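PDB 3NUT: precorrin-3 methylase from Rhodobacter capsulatus, which probably transfers a methyl group from S-adenosyl-L-methionine to a precorrin intermediate during the biosynthesis of adenosylcobalamin. Local coordinates for residues 10-16 and 79-85; 18-23 and 202-206; 142-146 and 172-176; 148-152 and 179-183. The contacts are given in a common frame with arbitrary orientation. Residue numbers count along the deposited sequence, not the author numbering.

Interaction 1 (10-16 and 79-85); sequences WVTVAGL and RRVVVVS
Seven backbone hydrogen bonds join 10-16 to 79-85 as parallel neighbours in the five-stranded parallel sheet of a tetrapyrrole methylase. They run Trp10 N to Arg79 O (3.0 Å), Val81 N to Trp10 O (2.9 Å), Thr12 N to Val81 O (2.6 Å), Val83 N to Thr12 O (2.6 Å), Ala14 N to Val83 O (2.8 Å), Ser85 N to Ala14 O (3.0 Å) and Leu16 N to Ser85 O (2.8 Å). The donors on 10-16 are thus the even-numbered residues. The odd-numbered Val11, Val13 and Gly15 hydrogen-bond to Glu112, Arg114 and Leu116, at strand 113-116 on the other side of 10-15. Both strands are extended. Their axes approach to 4.5 Å and cross at -22°. The register pairs Trp10 with Arg80 and continues residue by residue to Gly15 with Ser85, with CA-CA distances of 4.6 to 5.0 Å. Val11, Val13, Val81 and Val83, all t rotamers, share one face, which helices 65-76 and 94-104 cover. Val11 CG1 lies 4.1 Å from Val83 CG2. Thr12, Ala14, Val82 and Val84 lie on the other face with Trp10. There Ala14 CB meets Val82 CG1 at 3.8 Å, and helix 26-34 packs on Ala14, Val82 and Val84. Trp10 takes chi1 p, which lays its indole face against Arg80. Arg80 CB sits over the six-membered ring of Trp10, 3.6 Å from the centroid, in a CH-pi contact.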
loop_
_atom_site.group_PDB
_atom_site.type_symbol
_atom_site.label_atom_id
_atom_site.label_comp_id
_atom_site.label_asym_id
_atom_site.label_seq_id
_atom_site.Cartn_x
_atom_site.Cartn_y
_atom_site.Cartn_z
ATOM N N TRP A 10 -1.462 -9.532 25.121
ATOM C CA TRP A 10 -1.952 -8.710 24.045
ATOM C C TRP A 10 -2.217 -9.489 22.769
ATOM O O TRP A 10 -1.978 -10.677 22.698
ATOM C CB TRP A 10 -0.979 -7.574 23.773
ATOM C CG TRP A 10 0.500 -7.899 23.809
ATOM C CD1 TRP A 10 1.399 -7.487 24.749
ATOM C CD2 TRP A 10 1.255 -8.627 22.829
ATOM N NE1 TRP A 10 2.663 -7.916 24.427
ATOM C CE2 TRP A 10 2.612 -8.606 23.246
ATOM C CE3 TRP A 10 0.923 -9.285 21.637
ATOM C CZ2 TRP A 10 3.650 -9.240 22.517
ATOM C CZ3 TRP A 10 1.946 -9.922 20.912
ATOM C CH2 TRP A 10 3.298 -9.903 21.367
ATOM N N VAL A 11 -2.710 -8.802 21.751
ATOM C CA VAL A 11 -2.946 -9.431 20.462
ATOM C C VAL A 11 -2.279 -8.501 19.465
ATOM O O VAL A 11 -2.590 -7.312 19.397
ATOM C CB VAL A 11 -4.473 -9.546 20.129
ATOM C CG1 VAL A 11 -4.707 -10.059 18.730
ATOM C CG2 VAL A 11 -5.218 -10.417 21.151
ATOM N N THR A 12 -1.363 -9.040 18.686
ATOM C CA THR A 12 -0.775 -8.268 17.630
ATOM C C THR A 12 -1.245 -8.904 16.332
ATOM O O THR A 12 -1.216 -10.126 16.175
ATOM C CB THR A 12 0.777 -8.312 17.727
ATOM O OG1 THR A 12 1.207 -7.555 18.866
ATOM C CG2 THR A 12 1.429 -7.719 16.448
ATOM N N VAL A 13 -1.692 -8.097 15.391
ATOM C CA VAL A 13 -1.946 -8.617 14.066
ATOM C C VAL A 13 -0.773 -8.144 13.218
ATOM O O VAL A 13 -0.537 -6.956 13.132
ATOM C CB VAL A 13 -3.294 -8.132 13.517
ATOM C CG1 VAL A 13 -3.599 -8.827 12.181
ATOM C CG2 VAL A 13 -4.368 -8.454 14.507
ATOM N N ALA A 14 -0.030 -9.076 12.631
ATOM C CA ALA A 14 1.234 -8.772 11.985
ATOM C C ALA A 14 1.298 -9.202 10.521
ATOM O O ALA A 14 1.049 -10.379 10.207
ATOM C CB ALA A 14 2.366 -9.458 12.764
ATOM N N GLY A 15 1.691 -8.283 9.632
ATOM C CA GLY A 15 1.864 -8.622 8.226
ATOM C C GLY A 15 3.217 -9.238 7.871
ATOM O O GLY A 15 4.268 -8.731 8.239
ATOM N N LEU A 16 3.195 -10.343 7.150
ATOM C CA LEU A 16 4.424 -11.036 6.804
ATOM C C LEU A 16 4.973 -10.655 5.443
ATOM O O LEU A 16 5.956 -11.283 4.988
ATOM C CB LEU A 16 4.191 -12.562 6.839
ATOM C CG LEU A 16 3.800 -13.191 8.181
ATOM C CD1 LEU A 16 3.646 -14.677 8.053
ATOM C CD2 LEU A 16 4.861 -12.942 9.257
ATOM N N ARG A 79 -1.615 -14.251 27.694
ATOM C CA ARG A 79 -0.828 -14.675 26.520
ATOM C C ARG A 79 -0.492 -13.520 25.551
ATOM O O ARG A 79 -1.232 -12.549 25.430
ATOM C CB ARG A 79 -1.507 -15.866 25.805
ATOM C CG ARG A 79 -1.434 -17.183 26.608
ATOM C CD ARG A 79 -2.513 -18.217 26.209
ATOM N NE ARG A 79 -1.953 -19.431 25.596
ATOM C CZ ARG A 79 -2.650 -20.535 25.258
ATOM N NH1 ARG A 79 -3.974 -20.618 25.461
ATOM N NH2 ARG A 79 -2.017 -21.563 24.699
ATOM N N ARG A 80 0.655 -13.621 24.900
ATOM C CA ARG A 80 1.084 -12.627 23.948
ATOM C C ARG A 80 0.861 -13.247 22.559
ATOM O O ARG A 80 1.685 -14.034 22.083
ATOM C CB ARG A 80 2.568 -12.241 24.180
ATOM C CG ARG A 80 2.805 -11.314 25.354
ATOM C CD ARG A 80 4.280 -11.167 25.712
ATOM N NE ARG A 80 4.543 -12.068 26.826
ATOM C CZ ARG A 80 5.617 -12.837 26.965
ATOM N NH1 ARG A 80 6.591 -12.840 26.051
ATOM N NH2 ARG A 80 5.691 -13.627 28.023
ATOM N N VAL A 81 -0.235 -12.846 21.921
ATOM C CA VAL A 81 -0.770 -13.513 20.748
ATOM C C VAL A 81 -0.453 -12.690 19.514
ATOM O O VAL A 81 -0.839 -11.528 19.431
ATOM C CB VAL A 81 -2.307 -13.704 20.858
ATOM C CG1 VAL A 81 -2.829 -14.614 19.781
ATOM C CG2 VAL A 81 -2.698 -14.277 22.262
ATOM N N VAL A 82 0.273 -13.293 18.566
ATOM C CA VAL A 82 0.480 -12.679 17.266
ATOM C C VAL A 82 -0.419 -13.389 16.270
ATOM O O VAL A 82 -0.321 -14.597 16.085
ATOM C CB VAL A 82 1.955 -12.797 16.766
ATOM C CG1 VAL A 82 2.092 -12.210 15.339
ATOM C CG2 VAL A 82 2.940 -12.096 17.748
ATOM N N VAL A 83 -1.294 -12.637 15.620
ATOM C CA VAL A 83 -2.137 -13.214 14.589
ATOM C C VAL A 83 -1.468 -12.789 13.289
ATOM O O VAL A 83 -1.184 -11.600 13.075
ATOM C CB VAL A 83 -3.591 -12.673 14.660
ATOM C CG1 VAL A 83 -4.403 -13.146 13.453
ATOM C CG2 VAL A 83 -4.261 -13.051 15.991
ATOM N N VAL A 84 -1.191 -13.742 12.412
ATOM C CA VAL A 84 -0.428 -13.397 11.215
ATOM C C VAL A 84 -1.275 -13.319 9.928
ATOM O O VAL A 84 -2.188 -14.118 9.725
ATOM C CB VAL A 84 0.814 -14.313 11.051
ATOM C CG1 VAL A 84 1.872 -13.955 12.111
ATOM C CG2 VAL A 84 0.431 -15.822 11.167
ATOM N N SER A 85 -0.951 -12.345 9.072
ATOM C CA SER A 85 -1.492 -12.248 7.721
ATOM C C SER A 85 -0.387 -12.073 6.722
ATOM O O SER A 85 0.609 -11.411 7.000
ATOM C CB SER A 85 -2.376 -11.018 7.600
ATOM O OG SER A 85 -3.653 -11.317 8.122
#

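Interaction 2 (18-23 and 202-206); sequences PGREDL and AVTTP. With SAH (S-adenosyl-L-homocysteine), chain E.
Thr204 packs its CG2 methyl against Pro18 CG at 3.7 Å and Leu23 CD1 at 3.6 Å. Its CA-to-CB bond points toward 18-23, and chi1 is p. The hydroxyl accepts a hydrogen bond from Arg20 N to Thr204 OG1 (3.2 Å) and donates one from Thr204 OG1 to Val203 O (2.6 Å). Thr204 is the third residue of a type II beta turn from Ala202 to Thr205, with phi/psi of 79/5°. The turn is closed by Thr205 N to Ala202 O at 3.1 Å. Gly19 has phi/psi of 148/-59°, where a CB would crowd the preceding carbonyl. Residues 21-23 form a short 3-10 segment. Arg20 folds its guanidinium over Thr204, with NH2 of Arg20 3.5 Å from CB of Thr204. NH1 of Arg20 forms a salt bridge to OD1 of Asp22 at 2.8 Å and another to Glu27 of the second subunit. The two loops meet at the adenine of S-adenosyl-L-homocysteine. SAH N6 donates to Pro18 O at 2.6 Å and to Val203 O at 3.0 Å, while Val203 N donates to SAH N1 at 2.9 Å. Backbone atoms of both loops thus bind the adenine edge and form the adenine end of the S-adenosyl-L-homocysteine pocket.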
loop_
_atom_site.group_PDB
_atom_site.type_symbol
_atom_site.label_atom_id
_atom_site.label_comp_id
_atom_site.label_asym_id
_atom_site.label_seq_id
_atom_site.Cartn_x
_atom_site.Cartn_y
_atom_site.Cartn_z
ATOM N N PRO A 18 4.774 -10.234 1.079
ATOM C CA PRO A 18 4.261 -11.111 0.040
ATOM C C PRO A 18 4.965 -12.453 -0.093
ATOM O O PRO A 18 4.604 -13.235 -0.965
ATOM C CB PRO A 18 4.402 -10.268 -1.234
ATOM C CG PRO A 18 5.551 -9.350 -0.938
ATOM C CD PRO A 18 5.671 -9.194 0.541
ATOM N N GLY A 19 5.949 -12.740 0.751
ATOM C CA GLY A 19 6.598 -14.052 0.695
ATOM C C GLY A 19 8.055 -14.034 1.077
ATOM O O GLY A 19 8.454 -14.749 2.009
ATOM N N ARG A 20 8.873 -13.256 0.356
ATOM C CA ARG A 20 10.305 -13.256 0.669
ATOM C C ARG A 20 10.548 -12.801 2.117
ATOM O O ARG A 20 9.958 -11.830 2.595
ATOM C CB ARG A 20 11.127 -12.428 -0.333
ATOM C CG ARG A 20 12.360 -13.221 -0.876
ATOM C CD ARG A 20 13.361 -12.397 -1.675
ATOM N NE ARG A 20 12.722 -11.738 -2.800
ATOM C CZ ARG A 20 12.430 -10.442 -2.868
ATOM N NH1 ARG A 20 12.711 -9.611 -1.858
ATOM N NH2 ARG A 20 11.839 -9.983 -3.958
ATOM N N GLU A 21 11.392 -13.542 2.819
ATOM C CA GLU A 21 11.686 -13.296 4.222
ATOM C C GLU A 21 12.333 -11.918 4.389
ATOM O O GLU A 21 12.100 -11.214 5.400
ATOM C CB GLU A 21 12.578 -14.417 4.752
ATOM C CG GLU A 21 12.852 -14.383 6.262
ATOM C CD GLU A 21 13.829 -15.458 6.746
ATOM O OE1 GLU A 21 14.486 -16.140 5.912
ATOM O OE2 GLU A 21 13.956 -15.606 7.981
ATOM N N ASP A 22 13.120 -11.495 3.393
ATOM C CA ASP A 22 13.798 -10.202 3.511
ATOM C C ASP A 22 12.863 -9.001 3.309
ATOM O O ASP A 22 13.321 -7.871 3.188
ATOM C CB ASP A 22 15.089 -10.115 2.669
ATOM C CG ASP A 22 14.823 -10.034 1.163
ATOM O OD1 ASP A 22 13.669 -10.255 0.717
ATOM O OD2 ASP A 22 15.799 -9.739 0.420
ATOM N N LEU A 23 11.556 -9.239 3.308
ATOM C CA LEU A 23 10.612 -8.135 3.258
ATOM C C LEU A 23 9.777 -8.006 4.563
ATOM O O LEU A 23 8.904 -7.115 4.679
ATOM C CB LEU A 23 9.709 -8.259 2.016
ATOM C CG LEU A 23 10.322 -8.275 0.598
ATOM C CD1 LEU A 23 9.267 -8.722 -0.418
ATOM C CD2 LEU A 23 10.922 -6.935 0.159
ATOM N N ALA A 202 2.841 -14.778 -8.039
ATOM C CA ALA A 202 3.784 -15.299 -7.039
ATOM C C ALA A 202 4.929 -14.330 -6.822
ATOM O O ALA A 202 6.107 -14.710 -6.824
ATOM C CB ALA A 202 4.330 -16.702 -7.438
ATOM N N VAL A 203 4.559 -13.071 -6.632
ATOM C CA VAL A 203 5.530 -11.988 -6.584
ATOM C C VAL A 203 6.448 -12.139 -5.366
ATOM O O VAL A 203 5.980 -12.382 -4.261
ATOM C CB VAL A 203 4.821 -10.633 -6.619
ATOM C CG1 VAL A 203 5.812 -9.514 -6.440
ATOM C CG2 VAL A 203 4.120 -10.483 -7.941
ATOM N N THR A 204 7.752 -12.031 -5.629
ATOM C CA THR A 204 8.866 -12.164 -4.663
ATOM C C THR A 204 9.217 -13.607 -4.328
ATOM O O THR A 204 10.034 -13.859 -3.441
ATOM C CB THR A 204 8.678 -11.378 -3.317
ATOM O OG1 THR A 204 7.836 -12.126 -2.440
ATOM C CG2 THR A 204 8.119 -9.984 -3.537
ATOM N N THR A 205 8.575 -14.554 -5.000
ATOM C CA THR A 205 8.882 -15.965 -4.772
ATOM C C THR A 205 9.707 -16.417 -5.970
ATOM O O THR A 205 9.862 -15.652 -6.944
ATOM C CB THR A 205 7.644 -16.866 -4.669
ATOM O OG1 THR A 205 7.212 -17.197 -5.994
ATOM C CG2 THR A 205 6.511 -16.212 -3.879
ATOM N N PRO A 206 10.252 -17.651 -5.906
ATOM C CA PRO A 206 11.092 -18.042 -7.030
ATOM C C PRO A 206 10.258 -18.373 -8.270
ATOM O O PRO A 206 10.804 -18.454 -9.368
ATOM C CB PRO A 206 11.847 -19.254 -6.480
ATOM C CG PRO A 206 11.841 -19.014 -4.958
ATOM C CD PRO A 206 10.431 -18.566 -4.765
HETATM N N SAH E . -3.161 -8.840 3.279
HETATM C CA SAH E . -2.782 -9.289 1.904
HETATM C CB SAH E . -4.028 -9.473 1.024
HETATM C CG SAH E . -4.791 -10.746 1.394
HETATM S SD SAH E . -5.864 -11.327 0.102
HETATM C C SAH E . -1.919 -8.208 1.364
HETATM O O SAH E . -1.917 -7.182 2.031
HETATM O OXT SAH E . -1.235 -8.284 0.324
HETATM C "C5'" SAH E . -4.827 -12.494 -0.749
HETATM C "C4'" SAH E . -4.617 -12.087 -2.222
HETATM O "O4'" SAH E . -3.537 -11.147 -2.301
HETATM C "C3'" SAH E . -4.242 -13.208 -3.202
HETATM O "O3'" SAH E . -5.363 -13.831 -3.845
HETATM C "C2'" SAH E . -3.424 -12.487 -4.252
HETATM O "O2'" SAH E . -4.259 -11.786 -5.197
HETATM C "C1'" SAH E . -2.705 -11.431 -3.436
HETATM N N9 SAH E . -1.353 -11.879 -3.026
HETATM C C8 SAH E . -0.930 -12.153 -1.775
HETATM N N7 SAH E . 0.389 -12.519 -1.794
HETATM C C5 SAH E . 0.829 -12.479 -3.076
HETATM C C6 SAH E . 2.105 -12.733 -3.814
HETATM N N6 SAH E . 3.240 -13.128 -3.182
HETATM N N1 SAH E . 2.117 -12.572 -5.162
HETATM C C2 SAH E . 1.009 -12.185 -5.828
HETATM N N3 SAH E . -0.175 -11.940 -5.219
HETATM C C4 SAH E . -0.330 -12.068 -3.876
#

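Interaction 3 (142-146 and 172-176); sequences LSDNL and RSKSR
Ser143 and Ser173 face each other, with CA atoms 5.1 Å apart and both CA-to-CB bonds pointing toward the opposite segment. Ser143 is m. Its OG lies 3.5 Å from Ser173 CA and 3.6 Å from Ser173 CB, and it hydrogen-bonds to Asn170 O. Ser173 is t, and Ser173 OG accepts from Arg176 N at 2.9 Å, an ST motif that curls 173-176. Neither segment is regular helix or strand. Each is a loop leading from a strand to a helix, from 137-141 to 149-161 and from 165-169 to 179-190. They lie side by side near the S-adenosyl-L-homocysteine pocket, where Asn170 binds the ligand. An Asx turn shapes the first loop, with Leu146 N donating to Asp144 OD1 at 3.0 Å. Asp144 is t and its CA-to-CB bond points away. Asn145 is m and extends its amide across the gap. Asn145 OD1 lies 3.3 Å from Arg176 CG, over one face of the guanidinium, and 3.6 Å from Ser173 OG. Asn145 ND2 is 3.3 Å from Ser175 OG, whose chi1 is p.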
loop_
_atom_site.group_PDB
_atom_site.type_symbol
_atom_site.label_atom_id
_atom_site.label_comp_id
_atom_site.label_asym_id
_atom_site.label_seq_id
_atom_site.Cartn_x
_atom_site.Cartn_y
_atom_site.Cartn_z
ATOM N N LEU A 142 -11.711 -8.939 -5.477
ATOM C CA LEU A 142 -12.621 -9.578 -6.456
ATOM C C LEU A 142 -13.194 -10.928 -6.015
ATOM O O LEU A 142 -13.915 -11.564 -6.785
ATOM C CB LEU A 142 -11.936 -9.777 -7.814
ATOM C CG LEU A 142 -11.266 -8.628 -8.563
ATOM C CD1 LEU A 142 -11.001 -9.077 -9.971
ATOM C CD2 LEU A 142 -12.085 -7.351 -8.578
ATOM N N SER A 143 -12.850 -11.382 -4.806
ATOM C CA SER A 143 -13.428 -12.610 -4.263
ATOM C C SER A 143 -14.178 -12.359 -2.976
ATOM O O SER A 143 -14.186 -13.208 -2.086
ATOM C CB SER A 143 -12.364 -13.686 -4.028
ATOM O OG SER A 143 -11.755 -14.068 -5.246
ATOM N N ASP A 144 -14.814 -11.206 -2.849
ATOM C CA ASP A 144 -15.664 -11.050 -1.685
ATOM C C ASP A 144 -17.074 -11.599 -1.934
ATOM O O ASP A 144 -17.905 -10.982 -2.629
ATOM C CB ASP A 144 -15.697 -9.625 -1.131
ATOM C CG ASP A 144 -16.192 -9.588 0.308
ATOM O OD1 ASP A 144 -16.447 -10.665 0.874
ATOM O OD2 ASP A 144 -16.328 -8.494 0.880
ATOM N N ASN A 145 -17.313 -12.775 -1.353
ATOM C CA ASN A 145 -18.615 -13.436 -1.380
ATOM C C ASN A 145 -19.609 -12.826 -0.374
ATOM O O ASN A 145 -20.816 -13.049 -0.484
ATOM C CB ASN A 145 -18.439 -14.949 -1.177
ATOM C CG ASN A 145 -17.427 -15.568 -2.170
ATOM O OD1 ASN A 145 -17.408 -15.242 -3.367
ATOM N ND2 ASN A 145 -16.580 -16.458 -1.661
ATOM N N LEU A 146 -19.096 -12.029 0.573
ATOM C CA LEU A 146 -19.927 -11.283 1.545
ATOM C C LEU A 146 -20.620 -10.037 0.949
ATOM O O LEU A 146 -21.559 -9.495 1.544
ATOM C CB LEU A 146 -19.108 -10.879 2.787
ATOM C CG LEU A 146 -18.536 -11.904 3.787
ATOM C CD1 LEU A 146 -17.740 -11.200 4.905
ATOM C CD2 LEU A 146 -19.624 -12.790 4.379
ATOM N N ARG A 172 -9.373 -14.861 -8.952
ATOM C CA ARG A 172 -10.126 -16.081 -9.245
ATOM C C ARG A 172 -10.820 -16.689 -8.026
ATOM O O ARG A 172 -10.206 -17.437 -7.270
ATOM C CB ARG A 172 -9.232 -17.145 -9.891
ATOM C CG ARG A 172 -8.430 -16.692 -11.104
ATOM C CD ARG A 172 -9.274 -16.163 -12.278
ATOM N NE ARG A 172 -10.403 -17.010 -12.668
ATOM C CZ ARG A 172 -10.310 -18.239 -13.180
ATOM N NH1 ARG A 172 -9.130 -18.835 -13.348
ATOM N NH2 ARG A 172 -11.422 -18.890 -13.502
ATOM N N SER A 173 -12.109 -16.382 -7.860
ATOM C CA SER A 173 -12.932 -16.975 -6.807
ATOM C C SER A 173 -13.165 -18.468 -7.070
ATOM O O SER A 173 -13.488 -18.886 -8.191
ATOM C CB SER A 173 -14.259 -16.219 -6.689
ATOM O OG SER A 173 -15.067 -16.700 -5.615
ATOM N N LYS A 174 -12.972 -19.264 -6.024
ATOM C CA LYS A 174 -13.143 -20.710 -6.090
ATOM C C LYS A 174 -14.628 -21.021 -6.236
ATOM O O LYS A 174 -14.998 -21.905 -6.993
ATOM C CB LYS A 174 -12.584 -21.347 -4.814
ATOM C CG LYS A 174 -12.550 -22.879 -4.789
ATOM C CD LYS A 174 -13.105 -23.411 -3.451
ATOM C CE LYS A 174 -12.309 -24.601 -2.930
ATOM N NZ LYS A 174 -11.035 -24.150 -2.291
ATOM N N SER A 175 -15.464 -20.264 -5.521
ATOM C CA SER A 175 -16.921 -20.457 -5.498
ATOM C C SER A 175 -17.706 -19.465 -6.368
ATOM O O SER A 175 -18.923 -19.590 -6.497
ATOM C CB SER A 175 -17.431 -20.378 -4.058
ATOM O OG SER A 175 -17.130 -19.115 -3.492
ATOM N N ARG A 176 -17.024 -18.466 -6.930
ATOM C CA ARG A 176 -17.595 -17.634 -8.003
ATOM C C ARG A 176 -16.681 -17.719 -9.227
ATOM O O ARG A 176 -16.069 -16.718 -9.619
ATOM C CB ARG A 176 -17.736 -16.167 -7.579
ATOM C CG ARG A 176 -18.643 -15.903 -6.403
ATOM C CD ARG A 176 -20.008 -15.390 -6.830
ATOM N NE ARG A 176 -20.590 -14.535 -5.792
ATOM C CZ ARG A 176 -21.033 -14.973 -4.612
ATOM N NH1 ARG A 176 -20.956 -16.277 -4.311
ATOM N NH2 ARG A 176 -21.548 -14.108 -3.728
#

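Interaction 4 (148-152 and 179-183); sequences PFEIL and QFTRV
Phe149 loses the most surface here, 100 Å², and the contact is built on its ring. Its CA-to-CB bond points toward 179-183, and with chi1 t and chi2 88° the ring meets Arg182 and Gln179. Arg182 has 50 Å² covered by 148-152 and lies over one ring face. Its CZ is 3.8 Å from the Phe149 ring centroid and 13° off the normal, a cation-pi interaction. Arg182 NH2 comes to 3.2 Å from Phe149 CD2. With chi1 m, chi2 near -99° and chi3 m, its guanidinium is tilted about 35° from the ring plane. Gln179, with 45 Å² covered, lies at the ring edge. Its OE1 is 3.4 Å from Phe149 CD1, while NE2 of Gln179 hydrogen-bonds to Leu142 O. One turn further along each helix, Leu152 CD2 meets Val183 CG2 at 4.3 Å, and Leu152 CD2 is 3.9 Å from Gln179 NE2. The register pairs Phe149 with Gln179, CA-CA 8.5 Å, and Leu152 with Val183, 8.8 Å. No hydrogen bond links the segments, so side-chain packing joins the first turns of two helices. These helices follow the neighbouring parallel strands 137-141 and 165-169, with strand 165-169 and the loop after it connecting 149-161 to 179-190.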
loop_
_atom_site.group_PDB
_atom_site.type_symbol
_atom_site.label_atom_id
_atom_site.label_comp_id
_atom_site.label_asym_id
_atom_site.label_seq_id
_atom_site.Cartn_x
_atom_site.Cartn_y
_atom_site.Cartn_z
ATOM N N PRO A 148 -22.811 -8.454 -2.435
ATOM C CA PRO A 148 -23.477 -8.876 -3.668
ATOM C C PRO A 148 -22.680 -8.326 -4.852
ATOM O O PRO A 148 -22.129 -7.219 -4.759
ATOM C CB PRO A 148 -24.864 -8.222 -3.571
ATOM C CG PRO A 148 -24.682 -7.029 -2.650
ATOM C CD PRO A 148 -23.498 -7.330 -1.757
ATOM N N PHE A 149 -22.600 -9.093 -5.942
ATOM C CA PHE A 149 -21.873 -8.673 -7.153
ATOM C C PHE A 149 -22.160 -7.205 -7.529
ATOM O O PHE A 149 -21.284 -6.488 -8.019
ATOM C CB PHE A 149 -22.181 -9.611 -8.332
ATOM C CG PHE A 149 -21.412 -9.280 -9.574
ATOM C CD1 PHE A 149 -20.147 -9.821 -9.789
ATOM C CD2 PHE A 149 -21.938 -8.396 -10.520
ATOM C CE1 PHE A 149 -19.421 -9.495 -10.932
ATOM C CE2 PHE A 149 -21.219 -8.066 -11.662
ATOM C CZ PHE A 149 -19.961 -8.616 -11.866
ATOM N N GLU A 150 -23.394 -6.781 -7.280
ATOM C CA GLU A 150 -23.841 -5.405 -7.452
ATOM C C GLU A 150 -22.817 -4.349 -6.993
ATOM O O GLU A 150 -22.508 -3.421 -7.744
ATOM C CB GLU A 150 -25.161 -5.241 -6.700
ATOM C CG GLU A 150 -25.993 -4.032 -7.074
ATOM C CD GLU A 150 -26.980 -3.667 -5.965
ATOM O OE1 GLU A 150 -28.212 -3.809 -6.182
ATOM O OE2 GLU A 150 -26.515 -3.265 -4.868
ATOM N N ILE A 151 -22.287 -4.494 -5.775
ATOM C CA ILE A 151 -21.359 -3.500 -5.215
ATOM C C ILE A 151 -19.980 -3.484 -5.897
ATOM O O ILE A 151 -19.413 -2.417 -6.166
ATOM C CB ILE A 151 -21.176 -3.672 -3.699
ATOM C CG1 ILE A 151 -22.531 -3.616 -2.963
ATOM C CG2 ILE A 151 -20.150 -2.634 -3.151
ATOM C CD1 ILE A 151 -23.200 -2.224 -2.900
ATOM N N LEU A 152 -19.441 -4.666 -6.159
ATOM C CA LEU A 152 -18.208 -4.809 -6.931
ATOM C C LEU A 152 -18.280 -4.079 -8.287
ATOM O O LEU A 152 -17.299 -3.456 -8.742
ATOM C CB LEU A 152 -17.902 -6.297 -7.142
ATOM C CG LEU A 152 -16.655 -6.619 -7.952
ATOM C CD1 LEU A 152 -15.449 -5.878 -7.372
ATOM C CD2 LEU A 152 -16.402 -8.133 -8.031
ATOM N N GLN A 179 -16.580 -14.964 -12.216
ATOM C CA GLN A 179 -16.697 -13.564 -11.772
ATOM C C GLN A 179 -15.665 -12.621 -12.401
ATOM O O GLN A 179 -15.999 -11.507 -12.800
ATOM C CB GLN A 179 -16.671 -13.469 -10.246
ATOM C CG GLN A 179 -17.091 -12.123 -9.699
ATOM C CD GLN A 179 -17.739 -12.259 -8.342
ATOM O OE1 GLN A 179 -18.915 -12.634 -8.234
ATOM N NE2 GLN A 179 -16.976 -11.969 -7.288
ATOM N N PHE A 180 -14.419 -13.077 -12.484
ATOM C CA PHE A 180 -13.337 -12.317 -13.107
ATOM C C PHE A 180 -13.566 -12.106 -14.609
ATOM O O PHE A 180 -13.111 -11.112 -15.180
ATOM C CB PHE A 180 -12.008 -13.030 -12.871
ATOM C CG PHE A 180 -10.806 -12.276 -13.381
ATOM C CD1 PHE A 180 -10.570 -10.964 -12.989
ATOM C CD2 PHE A 180 -9.898 -12.889 -14.233
ATOM C CE1 PHE A 180 -9.454 -10.269 -13.451
ATOM C CE2 PHE A 180 -8.782 -12.197 -14.704
ATOM C CZ PHE A 180 -8.559 -10.884 -14.307
ATOM N N THR A 181 -14.260 -13.059 -15.237
ATOM C CA THR A 181 -14.751 -12.909 -16.606
ATOM C C THR A 181 -15.681 -11.699 -16.693
ATOM O O THR A 181 -15.538 -10.895 -17.614
ATOM C CB THR A 181 -15.501 -14.177 -17.080
ATOM O OG1 THR A 181 -14.661 -15.324 -16.912
ATOM C CG2 THR A 181 -15.939 -14.057 -18.563
ATOM N N ARG A 182 -16.614 -11.562 -15.741
ATOM C CA ARG A 182 -17.480 -10.371 -15.677
ATOM C C ARG A 182 -16.639 -9.095 -15.550
ATOM O O ARG A 182 -16.860 -8.134 -16.289
ATOM C CB ARG A 182 -18.495 -10.428 -14.529
ATOM C CG ARG A 182 -19.369 -11.680 -14.432
ATOM C CD ARG A 182 -20.783 -11.490 -15.022
ATOM N NE ARG A 182 -21.760 -10.749 -14.195
ATOM C CZ ARG A 182 -22.478 -11.271 -13.192
ATOM N NH1 ARG A 182 -22.325 -12.545 -12.842
ATOM N NH2 ARG A 182 -23.346 -10.519 -12.520
ATOM N N VAL A 183 -15.666 -9.102 -14.633
ATOM C CA VAL A 183 -14.797 -7.941 -14.395
ATOM C C VAL A 183 -14.057 -7.443 -15.641
ATOM O O VAL A 183 -13.986 -6.235 -15.870
ATOM C CB VAL A 183 -13.788 -8.197 -13.222
ATOM C CG1 VAL A 183 -12.667 -7.157 -13.208
ATOM C CG2 VAL A 183 -14.517 -8.217 -11.873
#

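In the fold
Interaction 1 belongs to the five-stranded parallel sheet, while interactions 3 and 4 belong with the five-stranded mixed sheet. Interaction 2 bridges the two parts at the adenine end of S-adenosyl-L-homocysteine, and its segment 18-23 follows on 10-16. The centres of interactions 1 and 2 are about 20 Å apart. Ser85 of interaction 1 has its side chain about 5 Å from the ligand, and Ser143 of interaction 3 about 7 Å. Gln179 of interaction 4 is about 12 Å away. Interactions 3 and 4 touch, with centres about 9 Å apart, and Leu142 CD1 packs on Phe180 CD1 at 3.6 Å. The centres of interactions 1 and 4, about 32 Å apart, flank the chain's centre.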